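Local coordinates for p-47 protein (Clostridium botulinum E1 str. 'BoNT E Beluga', PDB 5WIX), which is of unknown function but has a tulip-domain fold with a topology resembling that of bactericidal/permeability-increasing protein, at residues 249-254 and 393-398; 311-316 and 335-340; 254-259 and 283-288; 236-241 and 426-431. All blocks are in the same frame, centred on the assembly; numbering follows the deposited sequence.

Contact 1 of 4, residues 249-254 and 393-398; sequences LPKLSS and FELANN
Phe393 lies against the final turn of helix 240-252, where Lys251 and Leu252 meet different parts of its ring. Lys251 offers its aliphatic stem: CG comes obliquely to within 3.4 Å of Phe393 CD1, and the two side chains run alongside in opposite senses. A bend at chi2 (55°) turns CD of the lysine toward the loop backbone, and CE then sits 3.6 Å from Glu394 O. On the far part of the ring, Leu252 CD1 packs 3.8 Å from Phe393 CE2, while Leu252 N lies above one face, offset toward the rim. Leu395 adds CD2, 3.9 Å from Lys251 CB. In this tulip-domain protein the contact joins a helix to the loop between helices 370-390 and 399-403, and no hydrogen bond spans the two segments. That loop is itself held to strand 348-363, with backbone bonds from Phe393 to Phe351 and from Leu395 to Val349. At the end of the helix, the departing chain is gripped by paired donors. Leu249 O accepts from Ser253 N and, at 2.9 Å, from Ser253 OG, which stands 43° above the carbonyl plane; Lys251 O likewise takes both Ser254 N and, at 3.0 Å, Ser254 OG.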
# COMPACT_ATOMS: atom_id res chain seq x y z
N LEU A 249 -15.89 3.31 -5.34
CA LEU A 249 -16.97 4.29 -5.22
C LEU A 249 -16.89 5.49 -6.18
O LEU A 249 -17.85 5.76 -6.89
CB LEU A 249 -17.05 4.80 -3.78
CG LEU A 249 -18.26 5.64 -3.43
CD1 LEU A 249 -19.47 4.73 -3.36
CD2 LEU A 249 -18.04 6.34 -2.10
N PRO A 250 -15.73 6.19 -6.24
CA PRO A 250 -15.65 7.36 -7.13
C PRO A 250 -16.08 7.06 -8.54
O PRO A 250 -16.79 7.88 -9.14
CB PRO A 250 -14.17 7.72 -7.10
CG PRO A 250 -13.70 7.25 -5.75
CD PRO A 250 -14.48 6.00 -5.47
N LYS A 251 -15.70 5.90 -9.07
CA LYS A 251 -16.12 5.55 -10.43
C LYS A 251 -17.62 5.20 -10.47
O LYS A 251 -18.40 5.85 -11.16
CB LYS A 251 -15.30 4.40 -10.98
CG LYS A 251 -15.62 4.06 -12.44
CD LYS A 251 -15.49 5.27 -13.35
CE LYS A 251 -15.99 4.96 -14.76
NZ LYS A 251 -16.19 6.18 -15.60
N LEU A 252 -17.99 4.18 -9.71
CA LEU A 252 -19.36 3.68 -9.58
C LEU A 252 -20.35 4.80 -9.40
O LEU A 252 -21.32 4.91 -10.15
CB LEU A 252 -19.45 2.73 -8.37
CG LEU A 252 -20.80 2.16 -7.92
CD1 LEU A 252 -21.22 1.04 -8.85
CD2 LEU A 252 -20.75 1.66 -6.49
N SER A 253 -20.08 5.64 -8.42
CA SER A 253 -21.02 6.67 -8.03
C SER A 253 -21.22 7.78 -9.09
O SER A 253 -22.00 8.71 -8.90
CB SER A 253 -20.55 7.29 -6.72
OG SER A 253 -19.48 8.18 -6.97
N SER A 254 -20.51 7.66 -10.21
CA SER A 254 -20.61 8.59 -11.32
C SER A 254 -20.91 7.79 -12.57
O SER A 254 -20.65 8.24 -13.68
CB SER A 254 -19.31 9.37 -11.52
OG SER A 254 -18.40 8.64 -12.35
N PHE A 393 -17.74 -1.19 -15.45
CA PHE A 393 -16.94 -0.06 -15.85
C PHE A 393 -15.44 -0.33 -15.70
O PHE A 393 -15.03 -1.46 -15.41
CB PHE A 393 -17.34 1.14 -14.99
CG PHE A 393 -17.49 0.81 -13.55
CD1 PHE A 393 -16.37 0.77 -12.70
CD2 PHE A 393 -18.74 0.47 -13.03
CE1 PHE A 393 -16.49 0.43 -11.34
CE2 PHE A 393 -18.88 0.14 -11.69
CZ PHE A 393 -17.74 0.12 -10.84
N GLU A 394 -14.64 0.71 -15.89
CA GLU A 394 -13.18 0.66 -15.80
C GLU A 394 -12.68 1.87 -15.01
O GLU A 394 -13.04 3.00 -15.35
CB GLU A 394 -12.53 0.63 -17.21
CG GLU A 394 -11.06 1.07 -17.26
CD GLU A 394 -10.41 0.93 -18.65
OE1 GLU A 394 -10.20 -0.22 -19.12
OE2 GLU A 394 -10.09 1.98 -19.25
N LEU A 395 -11.86 1.65 -13.97
CA LEU A 395 -11.36 2.77 -13.16
C LEU A 395 -10.42 3.65 -13.98
O LEU A 395 -9.97 3.25 -15.06
CB LEU A 395 -10.65 2.26 -11.90
CG LEU A 395 -11.28 1.22 -10.97
CD1 LEU A 395 -10.31 1.00 -9.76
CD2 LEU A 395 -12.68 1.59 -10.49
N ALA A 396 -10.14 4.85 -13.51
CA ALA A 396 -9.39 5.78 -14.36
C ALA A 396 -8.14 6.32 -13.69
O ALA A 396 -7.42 7.17 -14.25
CB ALA A 396 -10.29 6.94 -14.78
N ASN A 397 -7.87 5.82 -12.48
CA ASN A 397 -6.66 6.18 -11.77
C ASN A 397 -5.41 5.91 -12.56
O ASN A 397 -5.40 5.08 -13.48
CB ASN A 397 -6.61 5.43 -10.46
CG ASN A 397 -7.81 5.73 -9.61
OD1 ASN A 397 -8.91 5.25 -9.89
ND2 ASN A 397 -7.63 6.55 -8.58
N ASN A 398 -4.38 6.68 -12.23
CA ASN A 398 -3.05 6.40 -12.73
C ASN A 398 -2.31 5.66 -11.61
O ASN A 398 -1.87 6.28 -10.64
CB ASN A 398 -2.32 7.67 -13.12
CG ASN A 398 -0.98 7.41 -13.75
OD1 ASN A 398 -0.48 6.28 -13.72
ND2 ASN A 398 -0.38 8.44 -14.34

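Contact 2 of 4, residues 311-316 and 335-340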
# COMPACT_ATOMS: atom_id res chain seq x y z
N LYS A 311 -14.27 -10.47 -6.25
CA LYS A 311 -15.59 -10.16 -6.82
C LYS A 311 -16.42 -9.18 -5.96
O LYS A 311 -16.31 -9.16 -4.72
CB LYS A 311 -16.39 -11.46 -7.06
CG LYS A 311 -15.67 -12.56 -7.89
CD LYS A 311 -16.44 -13.90 -7.85
CE LYS A 311 -15.59 -15.10 -8.26
NZ LYS A 311 -14.38 -15.34 -7.40
N LEU A 312 -17.25 -8.37 -6.61
CA LEU A 312 -18.21 -7.49 -5.92
C LEU A 312 -19.64 -8.04 -6.01
O LEU A 312 -20.12 -8.37 -7.10
CB LEU A 312 -18.16 -6.08 -6.50
CG LEU A 312 -16.80 -5.39 -6.39
CD1 LEU A 312 -16.69 -4.43 -7.51
CD2 LEU A 312 -16.65 -4.66 -5.07
N LYS A 313 -20.29 -8.15 -4.86
CA LYS A 313 -21.68 -8.59 -4.77
C LYS A 313 -22.55 -7.36 -4.60
O LYS A 313 -22.47 -6.67 -3.58
CB LYS A 313 -21.88 -9.56 -3.59
CG LYS A 313 -23.32 -10.06 -3.37
CD LYS A 313 -23.34 -11.57 -3.01
CE LYS A 313 -23.48 -11.83 -1.51
NZ LYS A 313 -23.35 -13.28 -1.16
N THR A 314 -23.38 -7.08 -5.60
CA THR A 314 -24.25 -5.92 -5.51
C THR A 314 -25.69 -6.32 -5.23
O THR A 314 -26.20 -7.30 -5.79
CB THR A 314 -24.17 -5.10 -6.76
OG1 THR A 314 -22.78 -4.98 -7.15
CG2 THR A 314 -24.78 -3.75 -6.52
N ARG A 315 -26.33 -5.59 -4.32
CA ARG A 315 -27.65 -5.94 -3.83
C ARG A 315 -28.48 -4.68 -3.64
O ARG A 315 -28.40 -4.03 -2.60
CB ARG A 315 -27.54 -6.70 -2.51
CG ARG A 315 -28.49 -7.86 -2.36
CD ARG A 315 -28.39 -8.48 -0.97
NE ARG A 315 -27.03 -8.92 -0.65
CZ ARG A 315 -26.50 -8.90 0.57
NH1 ARG A 315 -27.21 -8.45 1.60
NH2 ARG A 315 -25.25 -9.32 0.76
N LEU A 316 -29.25 -4.33 -4.66
CA LEU A 316 -30.10 -3.13 -4.64
C LEU A 316 -31.59 -3.43 -4.76
O LEU A 316 -32.00 -4.48 -5.26
CB LEU A 316 -29.71 -2.16 -5.75
CG LEU A 316 -29.63 -2.72 -7.18
CD1 LEU A 316 -31.01 -2.82 -7.85
CD2 LEU A 316 -28.66 -1.89 -8.04
N GLU A 335 -29.76 -8.85 -7.59
CA GLU A 335 -28.44 -9.21 -7.04
C GLU A 335 -27.51 -9.50 -8.21
O GLU A 335 -27.86 -10.25 -9.12
CB GLU A 335 -28.50 -10.42 -6.11
CG GLU A 335 -27.13 -10.75 -5.49
CD GLU A 335 -27.09 -12.04 -4.67
OE1 GLU A 335 -26.61 -12.01 -3.52
OE2 GLU A 335 -27.52 -13.09 -5.19
N CYS A 336 -26.33 -8.89 -8.19
CA CYS A 336 -25.44 -8.94 -9.35
C CYS A 336 -23.97 -8.90 -8.98
O CYS A 336 -23.45 -7.88 -8.49
CB CYS A 336 -25.75 -7.77 -10.30
SG CYS A 336 -24.67 -7.70 -11.75
N ILE A 337 -23.30 -10.02 -9.24
CA ILE A 337 -21.88 -10.20 -8.98
C ILE A 337 -21.01 -9.64 -10.10
O ILE A 337 -21.16 -10.02 -11.26
CB ILE A 337 -21.57 -11.67 -8.81
CG1 ILE A 337 -22.64 -12.34 -7.94
CG2 ILE A 337 -20.16 -11.86 -8.28
CD1 ILE A 337 -22.65 -11.85 -6.52
N THR A 338 -20.10 -8.72 -9.77
CA THR A 338 -19.13 -8.25 -10.74
C THR A 338 -17.74 -8.67 -10.30
O THR A 338 -17.54 -8.97 -9.13
CB THR A 338 -19.17 -6.74 -10.92
OG1 THR A 338 -18.94 -6.12 -9.65
CG2 THR A 338 -20.52 -6.33 -11.40
N LYS A 339 -16.79 -8.67 -11.24
CA LYS A 339 -15.46 -9.24 -11.00
C LYS A 339 -14.29 -8.35 -11.41
O LYS A 339 -14.28 -7.78 -12.50
CB LYS A 339 -15.33 -10.58 -11.74
CG LYS A 339 -13.98 -11.25 -11.62
CD LYS A 339 -13.89 -12.53 -12.44
CE LYS A 339 -12.57 -13.29 -12.19
NZ LYS A 339 -12.42 -14.55 -12.99
N PHE A 340 -13.28 -8.25 -10.54
CA PHE A 340 -12.05 -7.53 -10.83
C PHE A 340 -11.36 -8.14 -12.04
O PHE A 340 -11.41 -9.34 -12.25
CB PHE A 340 -11.13 -7.56 -9.62
CG PHE A 340 -9.74 -7.03 -9.88
CD1 PHE A 340 -9.46 -5.68 -9.74
CD2 PHE A 340 -8.71 -7.89 -10.23
CE1 PHE A 340 -8.18 -5.20 -9.97
CE2 PHE A 340 -7.43 -7.42 -10.45
CZ PHE A 340 -7.16 -6.08 -10.32
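Leu312 and Thr338 face each other as a hydrogen-bonded pair in an antiparallel hairpin, and Thr314 and Cys336 form the next such pair. The four backbone bonds are the firm part of the contact: Leu312 N reaches Thr338 O at 2.6 Å and Cys336 N reaches Thr314 O at 2.9 Å, each bond being matched by its return partner. The return bond from Thr314 N to Cys336 O is 3.0 Å long, and Thr314 OG1 adds a weak bond to the same oxygen. These four residues turn their side chains to the buried face. Thr338 holds OG1 between its backbone N and carbonyl carbon (chi1 58°), which sets that oxygen 3.2 Å from Leu312 CB.

The other face is looser and largely charged. Ile337 is buried there among Lys311, Lys313, Glu335 and Lys339, while Arg315 is exposed. Ile337 CD1 meets Lys313 CD at 3.6 Å, the two side chains lying side by side and pointing the same way. The lysine stem also meets the carboxylate, with Lys313 CD 3.3 Å from Glu335 OE1. That oxygen lies 4.2 Å from both Lys313 NZ and Arg315 NE, probably near enough for a modest attraction but beyond a salt bridge.

Both strands have further neighbours: strand 311-322 bonds to strand 293-307 through Lys313 with Glu305, and strand 328-343 bonds to strand 348-363 through Ile337 with Tyr354. Leu391, in the loop after helix 370-390, packs against Thr314, Cys336 and Thr338 on the buried face.

Contact 3 of 4, residues 254-259 and 283-288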
# COMPACT_ATOMS: atom_id res chain seq x y z
N SER A 254 -20.51 7.66 -10.21
CA SER A 254 -20.61 8.59 -11.32
C SER A 254 -20.91 7.79 -12.57
O SER A 254 -20.65 8.24 -13.68
CB SER A 254 -19.31 9.37 -11.52
OG SER A 254 -18.40 8.64 -12.35
N ASN A 255 -21.42 6.58 -12.38
CA ASN A 255 -21.73 5.75 -13.52
C ASN A 255 -23.23 5.54 -13.65
O ASN A 255 -23.67 4.63 -14.37
CB ASN A 255 -21.04 4.39 -13.42
CG ASN A 255 -20.61 3.87 -14.77
OD1 ASN A 255 -20.09 4.64 -15.61
ND2 ASN A 255 -20.85 2.56 -15.02
N MET A 256 -24.00 6.37 -12.94
CA MET A 256 -25.42 6.10 -12.78
C MET A 256 -26.33 7.29 -13.13
O MET A 256 -27.46 7.39 -12.65
CB MET A 256 -25.69 5.62 -11.34
CG MET A 256 -25.17 4.24 -11.08
SD MET A 256 -25.52 3.66 -9.40
CE MET A 256 -25.33 5.18 -8.54
N GLY A 257 -25.86 8.18 -13.98
CA GLY A 257 -26.65 9.35 -14.31
C GLY A 257 -26.36 10.60 -13.48
O GLY A 257 -25.68 10.56 -12.46
N SER A 258 -26.93 11.71 -13.93
CA SER A 258 -26.58 13.02 -13.42
C SER A 258 -27.18 13.34 -12.06
O SER A 258 -26.81 14.35 -11.45
CB SER A 258 -27.00 14.09 -14.43
OG SER A 258 -28.02 13.58 -15.28
N ASN A 259 -28.09 12.50 -11.56
CA ASN A 259 -28.66 12.80 -10.24
C ASN A 259 -28.14 11.84 -9.20
O ASN A 259 -28.75 11.66 -8.13
CB ASN A 259 -30.19 12.79 -10.27
CG ASN A 259 -30.75 13.73 -11.31
OD1 ASN A 259 -30.38 14.92 -11.36
ND2 ASN A 259 -31.63 13.21 -12.17
N LEU A 283 -31.44 7.02 -4.67
CA LEU A 283 -30.68 7.25 -5.89
C LEU A 283 -31.62 7.50 -7.06
O LEU A 283 -32.42 6.63 -7.44
CB LEU A 283 -29.78 6.04 -6.18
CG LEU A 283 -29.07 5.47 -4.96
CD1 LEU A 283 -28.29 4.19 -5.31
CD2 LEU A 283 -28.16 6.51 -4.33
N ASN A 284 -31.54 8.69 -7.66
CA ASN A 284 -32.44 9.00 -8.78
C ASN A 284 -31.86 8.60 -10.12
O ASN A 284 -30.98 9.29 -10.68
CB ASN A 284 -32.81 10.48 -8.76
CG ASN A 284 -33.41 10.92 -7.43
OD1 ASN A 284 -34.35 10.31 -6.92
ND2 ASN A 284 -32.83 11.96 -6.84
N TRP A 285 -32.33 7.47 -10.64
CA TRP A 285 -31.81 6.99 -11.91
C TRP A 285 -32.10 7.97 -13.04
O TRP A 285 -33.01 8.80 -12.96
CB TRP A 285 -32.41 5.64 -12.26
CG TRP A 285 -31.56 4.86 -13.18
CD1 TRP A 285 -31.73 4.71 -14.52
CD2 TRP A 285 -30.40 4.11 -12.84
NE1 TRP A 285 -30.74 3.90 -15.04
CE2 TRP A 285 -29.91 3.52 -14.02
CE3 TRP A 285 -29.72 3.89 -11.64
CZ2 TRP A 285 -28.78 2.73 -14.05
CZ3 TRP A 285 -28.59 3.10 -11.67
CH2 TRP A 285 -28.13 2.53 -12.86
N TYR A 286 -31.31 7.87 -14.09
CA TYR A 286 -31.54 8.69 -15.26
C TYR A 286 -32.72 8.16 -16.09
O TYR A 286 -33.17 7.04 -15.89
CB TYR A 286 -30.26 8.79 -16.10
CG TYR A 286 -29.80 7.49 -16.72
CD1 TYR A 286 -30.28 7.09 -17.96
CD2 TYR A 286 -28.86 6.68 -16.09
CE1 TYR A 286 -29.85 5.91 -18.55
CE2 TYR A 286 -28.42 5.49 -16.67
CZ TYR A 286 -28.91 5.12 -17.90
OH TYR A 286 -28.50 3.94 -18.49
N GLY A 287 -33.22 8.96 -17.02
CA GLY A 287 -34.40 8.58 -17.76
C GLY A 287 -34.20 7.51 -18.84
O GLY A 287 -33.34 7.67 -19.72
N ILE A 288 -35.03 6.46 -18.80
CA ILE A 288 -35.09 5.40 -19.82
C ILE A 288 -36.35 5.46 -20.68
O ILE A 288 -37.45 5.38 -20.14
CB ILE A 288 -35.09 3.99 -19.18
CG1 ILE A 288 -33.88 3.80 -18.26
CG2 ILE A 288 -35.10 2.92 -20.25
CD1 ILE A 288 -34.15 2.76 -17.19
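Met256 and Trp285 cross at about a right angle, the thioether chain meeting the six-membered part of the indole. Met256 CG makes the closest approach, 3.7 Å from Trp285 CZ3. The sulfur follows in an oblique Met-aromatic contact, with SD 5.1 Å from the centroid of the Trp285 six-membered ring and 69° off its normal. A bend at chi3 (-36°) places Met256 CE, which lies 4.5 Å from Leu283 CD1. Met256 O touches both rings: it stands above one face of Trp285, offset toward the rim, and lies at the edge of Tyr286, in its plane, 3.8 Å from CD2. Tyr286 also brings CD2 over the face of Trp285 on which this oxygen lies.

The touching parts, 256-259 and 283-286, run nearly perpendicular, and no hydrogen bond crosses between the segments. The loop that follows helix 240-252 thereby folds onto the short strand 283-284, which pairs with strand 293-307 in the curled antiparallel sheet of this tulip-like protein. Trp285 also reaches helix 370-390, where NE1 is hydrogen-bonded to Ser386 OG and the indole meets Phe387 edge to face.

Farther along the loop, Gly257 has a phi of 94°, at which a CB would be jammed against the carbonyl O of Met256 and would run into Tyr286 CB. With no side chain there, Gly257 CA comes to 3.9 Å from Tyr286 CD2. At the exposed end Asn259 and Asn284 touch through their stems, with Asn259 CB 3.8 Å from Asn284 CB and 3.6 Å from Asn284 O.

Contact 4 of 4, residues 236-241 and 426-431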
# COMPACT_ATOMS: atom_id res chain seq x y z
N LEU A 236 2.99 -2.34 -2.84
CA LEU A 236 2.11 -1.42 -2.14
C LEU A 236 0.79 -2.13 -1.87
O LEU A 236 0.17 -2.66 -2.79
CB LEU A 236 1.91 -0.15 -2.98
CG LEU A 236 1.20 1.13 -2.53
CD1 LEU A 236 1.80 2.37 -3.14
CD2 LEU A 236 -0.28 1.05 -2.91
N LEU A 237 0.38 -2.16 -0.60
CA LEU A 237 -0.86 -2.82 -0.23
C LEU A 237 -1.90 -1.86 0.37
O LEU A 237 -1.70 -1.32 1.47
CB LEU A 237 -0.60 -3.93 0.77
CG LEU A 237 -1.81 -4.87 0.83
CD1 LEU A 237 -2.28 -5.15 -0.59
CD2 LEU A 237 -1.46 -6.17 1.55
N ILE A 238 -3.02 -1.68 -0.34
CA ILE A 238 -4.12 -0.83 0.13
C ILE A 238 -5.20 -1.66 0.84
O ILE A 238 -5.67 -2.68 0.30
CB ILE A 238 -4.77 -0.07 -1.03
CG1 ILE A 238 -3.83 1.01 -1.56
CG2 ILE A 238 -6.06 0.56 -0.59
CD1 ILE A 238 -4.01 1.28 -3.04
N SER A 239 -5.57 -1.22 2.04
CA SER A 239 -6.62 -1.87 2.83
C SER A 239 -7.94 -1.93 2.05
O SER A 239 -8.16 -1.12 1.14
CB SER A 239 -6.85 -1.12 4.14
OG SER A 239 -7.64 0.05 3.92
N GLU A 240 -8.82 -2.86 2.41
CA GLU A 240 -10.10 -2.97 1.72
C GLU A 240 -10.89 -1.66 1.75
O GLU A 240 -11.38 -1.20 0.71
CB GLU A 240 -10.96 -4.09 2.31
CG GLU A 240 -12.45 -3.90 2.05
CD GLU A 240 -13.26 -5.17 2.25
OE1 GLU A 240 -14.17 -5.17 3.11
OE2 GLU A 240 -13.01 -6.16 1.54
N LYS A 241 -10.98 -1.04 2.92
CA LYS A 241 -11.76 0.18 3.08
C LYS A 241 -11.30 1.24 2.09
O LYS A 241 -12.07 1.65 1.21
CB LYS A 241 -11.68 0.73 4.51
CG LYS A 241 -12.53 1.98 4.76
CD LYS A 241 -12.56 2.40 6.24
CE LYS A 241 -11.74 3.66 6.50
NZ LYS A 241 -11.95 4.74 5.47
N PHE A 426 -5.90 -4.35 -1.82
CA PHE A 426 -5.68 -3.88 -3.19
C PHE A 426 -4.21 -3.65 -3.29
O PHE A 426 -3.67 -2.81 -2.55
CB PHE A 426 -6.49 -2.60 -3.51
CG PHE A 426 -6.29 -2.09 -4.92
CD1 PHE A 426 -7.09 -2.55 -5.96
CD2 PHE A 426 -5.31 -1.15 -5.21
CE1 PHE A 426 -6.90 -2.09 -7.25
CE2 PHE A 426 -5.13 -0.67 -6.50
CZ PHE A 426 -5.93 -1.15 -7.53
N CYS A 427 -3.56 -4.41 -4.16
CA CYS A 427 -2.11 -4.48 -4.18
C CYS A 427 -1.57 -4.08 -5.53
O CYS A 427 -1.98 -4.62 -6.58
CB CYS A 427 -1.63 -5.89 -3.84
SG CYS A 427 0.19 -6.12 -3.95
N ILE A 428 -0.64 -3.14 -5.50
CA ILE A 428 0.05 -2.68 -6.70
C ILE A 428 1.52 -3.08 -6.58
O ILE A 428 2.08 -2.95 -5.50
CB ILE A 428 -0.10 -1.15 -6.88
CG1 ILE A 428 -1.57 -0.76 -6.95
CG2 ILE A 428 0.62 -0.69 -8.12
CD1 ILE A 428 -1.87 0.76 -6.89
N GLN A 429 2.12 -3.55 -7.68
CA GLN A 429 3.50 -4.03 -7.72
C GLN A 429 4.25 -3.50 -8.93
O GLN A 429 3.67 -3.35 -10.01
CB GLN A 429 3.55 -5.57 -7.77
CG GLN A 429 3.05 -6.30 -6.53
CD GLN A 429 3.00 -7.81 -6.74
OE1 GLN A 429 3.00 -8.30 -7.89
NE2 GLN A 429 2.97 -8.55 -5.63
N GLY A 430 5.55 -3.26 -8.78
CA GLY A 430 6.34 -2.71 -9.88
C GLY A 430 7.84 -2.84 -9.75
O GLY A 430 8.33 -3.37 -8.75
N ASN A 431 8.55 -2.37 -10.77
CA ASN A 431 10.02 -2.32 -10.79
C ASN A 431 10.55 -0.90 -10.98
O ASN A 431 10.12 -0.19 -11.90
CB ASN A 431 10.60 -3.20 -11.93
CG ASN A 431 10.09 -4.64 -11.90
OD1 ASN A 431 9.75 -5.18 -10.85
ND2 ASN A 431 10.04 -5.26 -13.08
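Ile238 has CG1 anti to its carbonyl carbon (chi1 -70°), and a chi2 of 150°, near anti, carries CD1 on toward the ring of Phe426, whose own CG is anti to its backbone N (chi1 -180°). The two side chains lie side by side, pointing the same way. The isoleucine meets the ring at its edge, near the ring plane, with CD1 3.5 Å from Phe426 CD2. Leu236 and Ile428 share this face of the sheet and touch more loosely, Leu236 CD2 standing 4.3 Å from Ile428 CD1. Leu237 and Cys427 face the other way, where Leu237 CD1 packs 3.4 Å from Cys427 CB.

Strands 234-238 and 426-432 are inner strands of a six-stranded antiparallel sheet near the centre of the molecule, consistent with the central sheet that joins the two tulip domains in bactericidal/permeability-increasing protein. The backbones are joined through two hydrogen-bonded antiparallel pairs. Ile238 N reaches Phe426 O at 2.6 Å and Phe426 N returns to Ile238 O at 2.7 Å. In the next pair Ile428 N and Leu236 O are 2.9 Å apart, and Leu236 N bonds in return to Ile428 O. Leu237 and Cys427 between them form a non-hydrogen-bonded pair, and Cys427 CA makes a CA-H...O contact of 3.2 Å with Leu236 O.

Helix 399-403 covers Leu236 and Ile428, and Phe426 meets the ring of Phe243. Past the strand, Ser239 is the N-cap of helix 240-252, its OG making a weak hydrogen bond to Leu242 N.

Contact 4 lies near the centre of the molecule, while contacts 1, 2 and 3 lie together on one side of that centre. Contact 4 also encloses the others in sequence: contact 1 is nested within its loop, and contacts 3 and 2 follow in series inside contact 1. Helix 240-252 serves both contact 4 and contact 1, whose centres are 17 Å apart. Contact 3 shares Ser254 with contact 1 and touches it where Asn255 meets Phe393, their centres being 15 Å apart. Contacts 2 and 3, about 19 Å between centres, reach the same eight-stranded sheet. The helix thus runs from the central sheet into one arm of the elongated molecule, where contacts 2 and 3 are more local.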